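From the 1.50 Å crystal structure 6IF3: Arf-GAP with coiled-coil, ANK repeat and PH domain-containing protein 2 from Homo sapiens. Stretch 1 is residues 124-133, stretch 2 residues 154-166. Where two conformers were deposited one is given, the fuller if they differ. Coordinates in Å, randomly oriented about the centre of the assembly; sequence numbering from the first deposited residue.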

# COMPACT_ATOMS: atom_id res chain seq x y z
N ALA A 124 -5.95 -4.87 5.91
CA ALA A 124 -5.08 -3.72 5.73
C ALA A 124 -3.61 -4.07 5.56
O ALA A 124 -2.91 -3.50 4.72
N ASP A 125 -3.14 -5.03 6.35
CA ASP A 125 -1.72 -5.35 6.33
C ASP A 125 -1.32 -6.00 5.01
O ASP A 125 -0.28 -5.65 4.44
N ILE A 126 -2.12 -6.95 4.52
CA ILE A 126 -1.70 -7.64 3.31
C ILE A 126 -1.91 -6.72 2.10
O ILE A 126 -1.10 -6.72 1.18
N VAL A 127 -2.97 -5.92 2.09
CA VAL A 127 -3.12 -4.97 0.99
C VAL A 127 -1.91 -4.02 0.96
O VAL A 127 -1.37 -3.70 -0.12
N THR A 128 -1.50 -3.56 2.14
CA THR A 128 -0.35 -2.65 2.23
C THR A 128 0.93 -3.27 1.64
O THR A 128 1.62 -2.63 0.83
N LEU A 129 1.24 -4.51 2.00
CA LEU A 129 2.42 -5.19 1.45
C LEU A 129 2.31 -5.35 -0.08
O LEU A 129 3.29 -5.10 -0.80
N LEU A 130 1.15 -5.77 -0.57
CA LEU A 130 0.96 -5.96 -2.01
C LEU A 130 1.10 -4.63 -2.74
O LEU A 130 1.76 -4.57 -3.78
N ARG A 131 0.50 -3.55 -2.20
CA ARG A 131 0.55 -2.27 -2.88
C ARG A 131 1.95 -1.68 -2.84
O ARG A 131 2.39 -1.11 -3.81
N LEU A 132 2.65 -1.83 -1.71
CA LEU A 132 4.01 -1.25 -1.64
C LEU A 132 5.00 -2.03 -2.53
O LEU A 132 5.92 -1.45 -3.12
N ALA A 133 4.77 -3.33 -2.68
CA ALA A 133 5.57 -4.10 -3.64
C ALA A 133 5.29 -3.67 -5.09
O ALA A 133 6.21 -3.64 -5.91
N TYR A 154 12.97 2.87 -3.15
CA TYR A 154 12.73 1.47 -2.84
C TYR A 154 12.12 1.27 -1.45
O TYR A 154 12.79 1.48 -0.45
N GLN A 155 10.85 0.85 -1.40
CA GLN A 155 10.16 0.59 -0.14
C GLN A 155 10.70 -0.65 0.53
O GLN A 155 10.76 -1.70 -0.08
N ASP A 156 11.10 -0.53 1.79
CA ASP A 156 11.57 -1.66 2.59
C ASP A 156 10.35 -2.39 3.17
O ASP A 156 9.90 -2.06 4.29
N ILE A 157 9.78 -3.37 2.46
CA ILE A 157 8.50 -3.90 2.95
C ILE A 157 8.74 -4.81 4.16
O ILE A 157 7.80 -5.07 4.93
N PHE A 158 9.97 -5.32 4.33
CA PHE A 158 10.24 -6.05 5.57
C PHE A 158 10.07 -5.14 6.78
O PHE A 158 9.51 -5.54 7.81
N ARG A 159 10.61 -3.93 6.68
CA ARG A 159 10.48 -2.98 7.77
C ARG A 159 9.00 -2.71 8.05
O ARG A 159 8.58 -2.66 9.22
N ASP A 160 8.22 -2.56 6.99
CA ASP A 160 6.77 -2.35 7.15
C ASP A 160 6.06 -3.58 7.75
O ASP A 160 5.08 -3.42 8.50
N PHE A 161 6.55 -4.77 7.42
CA PHE A 161 6.00 -6.01 7.94
C PHE A 161 6.37 -6.18 9.43
O PHE A 161 5.60 -6.79 10.21
N SER A 162 7.54 -5.68 9.83
CA SER A 162 8.14 -6.06 11.11
C SER A 162 7.26 -5.78 12.34
O SER A 162 7.42 -6.45 13.35
N GLN A 163 6.31 -4.86 12.25
CA GLN A 163 5.43 -4.63 13.41
C GLN A 163 3.99 -5.05 13.15
O GLN A 163 3.12 -4.83 14.00
N MET A 164 3.75 -5.68 12.00
CA MET A 164 2.46 -6.32 11.70
C MET A 164 2.36 -7.72 12.33
O MET A 164 3.37 -8.39 12.54
N ALA A 165 1.13 -8.18 12.57
CA ALA A 165 0.92 -9.56 12.99
C ALA A 165 1.33 -10.51 11.86
O ALA A 165 1.02 -10.26 10.69
N SER A 166 2.00 -11.60 12.21
CA SER A 166 2.52 -12.53 11.20
C SER A 166 1.38 -13.32 10.53
O SER A 166 1.56 -13.87 9.44

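The helix of stretch 1 runs nearly antiparallel to the short helix that begins at Ile157, at 170° between their N-to-C directions, with a closest axis approach of 10.3 Å. Side chains fill the gap, burying 478 Å² summed over both stretches. No direct hydrogen bond crosses the contact; its polar links pass through water.

Ala124 makes no cross-stretch contact, but its carbonyl O accepts the hydroxyl of Thr128, one turn on. Asp125 points toward stretch 2 with chi1 m (-74°). Its OD2 lies 3.5 Å from Met164 CB and 4.1 Å from Ala165 N, the latter too long for a direct bond. Two waters make the connection instead. Water 1 donates to Asp125 OD2 (2.8 Å) and to Ala165 O (2.6 Å), while water 2 donates to Asp125 OD2 (2.4 Å) and accepts from Ala165 N (2.9 Å). One carboxylate oxygen thus reaches both backbone polar groups of Ala165; OD1 is hydrogen-bonded elsewhere in the structure.

Ile126 points away and Val127 is out of reach, so the next contact comes from Thr128, whose CB is directed toward stretch 2. In its m rotamer, OG1 donates to Ala124 O at 2.7 Å, satisfying the hydroxyl within the helix, and CG2 lies 4.3 Å from Met164 CE.

Leu129 leaves its backbone sideways, but its m,t conformation (-64°, 180°) brings the end of the side chain nearer. CD2 is the shared contact point: it lies 3.8 Å from Met164 CE, 4.2 Å from Phe161 CB and 4.3 Å from Ile157 CB, and also 3.8 Å from Ile157 O. Met164, whose CB is directed toward stretch 1, meets it in an m,t,t conformation. Met164 is the last residue of the type I turn Phe161-Met164, closed by Met164 N donating to Phe161 O at 2.8 Å.

Leu130 points away and Arg131 is out of reach. One turn on from Thr128, Leu132 points toward stretch 2 as m,t. Its CB packs against Ile157 CG2 at 3.9 Å, with Ile157 in a p,t conformation and also directed inward. Leu132 CD1 approaches Asp160 OD2 at 3.4 Å, a contact between a methyl and a carboxylate oxygen rather than a hydrogen bond; Asp160 OD1 is satisfied elsewhere in the structure. Gln155, with chi1 and chi2 both m, places its CG 4.2 Å from the carbonyl oxygen Leu132 O, and Gln155 CB lies 4.4 Å from Leu132 CB. Ala133 closes the series with its backbone: its N lies 4.3 Å from Ile157 CG2, while its CB points sideways.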

# COMPACT_ATOMS: atom_id res chain seq x y z
CB ALA A 124 -5.24 -2.81 6.87
CB ASP A 125 -1.34 -6.29 7.49
CG ASP A 125 -1.30 -5.58 8.83
OD1 ASP A 125 -1.33 -4.33 8.86
OD2 ASP A 125 -1.21 -6.27 9.87
CB ILE A 126 -2.42 -8.99 3.14
CG1 ILE A 126 -1.93 -9.93 4.25
CG2 ILE A 126 -2.06 -9.63 1.79
CD1 ILE A 126 -2.43 -11.39 4.15
CB VAL A 127 -4.43 -4.17 1.08
CG1 VAL A 127 -4.43 -3.02 0.10
CG2 VAL A 127 -5.64 -5.11 0.86
CB THR A 128 -0.10 -2.22 3.66
OG1 THR A 128 -1.23 -1.43 4.11
CG2 THR A 128 1.20 -1.36 3.79
CB LEU A 129 2.63 -6.58 2.08
CG LEU A 129 2.91 -6.57 3.58
CD1 LEU A 129 3.10 -8.04 4.04
CD2 LEU A 129 4.16 -5.75 3.94
CB LEU A 130 -0.42 -6.58 -2.31
CG LEU A 130 -0.58 -8.04 -1.88
CD1 LEU A 130 -2.04 -8.51 -1.97
CD2 LEU A 130 0.26 -8.96 -2.76
CB ARG A 131 -0.45 -1.29 -2.26
CG ARG A 131 -1.90 -1.71 -2.49
CD ARG A 131 -2.67 -0.71 -3.33
NE ARG A 131 -3.99 -1.21 -3.71
CZ ARG A 131 -5.14 -0.76 -3.21
NH1 ARG A 131 -5.13 0.20 -2.31
NH2 ARG A 131 -6.30 -1.27 -3.61
CB LEU A 132 4.51 -1.19 -0.20
CG LEU A 132 3.69 -0.14 0.59
CD1 LEU A 132 4.29 0.06 1.96
CD2 LEU A 132 3.53 1.23 -0.15
CB ALA A 133 5.32 -5.58 -3.47
CB TYR A 154 14.05 0.71 -2.97
CG TYR A 154 13.98 -0.73 -2.56
CD1 TYR A 154 13.44 -1.69 -3.41
CD2 TYR A 154 14.45 -1.14 -1.32
CE1 TYR A 154 13.37 -3.02 -3.04
CE2 TYR A 154 14.39 -2.46 -0.93
CZ TYR A 154 13.85 -3.40 -1.79
OH TYR A 154 13.79 -4.71 -1.39
CB GLN A 155 8.65 0.42 -0.34
CG GLN A 155 7.97 1.56 -1.04
CD GLN A 155 8.23 2.88 -0.38
OE1 GLN A 155 8.16 2.99 0.85
NE2 GLN A 155 8.62 3.86 -1.17
CB ASP A 156 12.48 -1.14 3.69
CG ASP A 156 13.16 -2.24 4.51
OD1 ASP A 156 12.74 -3.42 4.46
OD2 ASP A 156 14.14 -1.89 5.23
CB ILE A 157 7.70 -4.61 1.85
CG1 ILE A 157 8.46 -5.82 1.32
CG2 ILE A 157 7.35 -3.63 0.71
CD1 ILE A 157 7.58 -6.74 0.46
CB PHE A 158 11.63 -6.66 5.61
CG PHE A 158 11.99 -7.20 6.97
CD1 PHE A 158 11.45 -8.40 7.41
CD2 PHE A 158 12.83 -6.48 7.83
CE1 PHE A 158 11.77 -8.90 8.69
CE2 PHE A 158 13.14 -6.96 9.10
CZ PHE A 158 12.61 -8.18 9.53
CB ARG A 159 11.18 -1.66 7.44
CG ARG A 159 11.24 -0.72 8.66
CD ARG A 159 11.94 0.56 8.32
NE ARG A 159 12.23 1.36 9.51
CZ ARG A 159 12.92 2.49 9.48
NH1 ARG A 159 13.37 2.94 8.30
NH2 ARG A 159 13.20 3.15 10.60
CB ASP A 160 6.14 -2.02 5.81
CG ASP A 160 6.72 -0.76 5.22
OD1 ASP A 160 6.99 0.16 5.99
OD2 ASP A 160 6.92 -0.70 4.00
CB PHE A 161 6.52 -7.23 7.12
CG PHE A 161 6.30 -8.53 7.83
CD1 PHE A 161 5.01 -8.99 8.05
CD2 PHE A 161 7.39 -9.24 8.37
CE1 PHE A 161 4.78 -10.15 8.79
CE2 PHE A 161 7.16 -10.39 9.10
CZ PHE A 161 5.86 -10.85 9.29
CB SER A 162 9.52 -5.38 11.30
OG SER A 162 9.45 -3.97 11.50
CB GLN A 163 5.48 -3.16 13.85
CG GLN A 163 6.84 -2.68 14.32
CD GLN A 163 7.30 -3.25 15.67
OE1 GLN A 163 6.74 -4.20 16.20
NE2 GLN A 163 8.33 -2.63 16.23
CB MET A 164 2.26 -6.49 10.20
CG MET A 164 2.40 -5.26 9.36
SD MET A 164 2.21 -5.81 7.64
CE MET A 164 2.25 -4.23 6.79
CB ALA A 165 -0.52 -9.79 13.38
CB SER A 166 3.54 -13.48 11.84
OG SER A 166 4.28 -14.19 10.86
O HOH W 1 -1.07 -9.06 9.65
O HOH W 2 -0.80 -6.01 12.25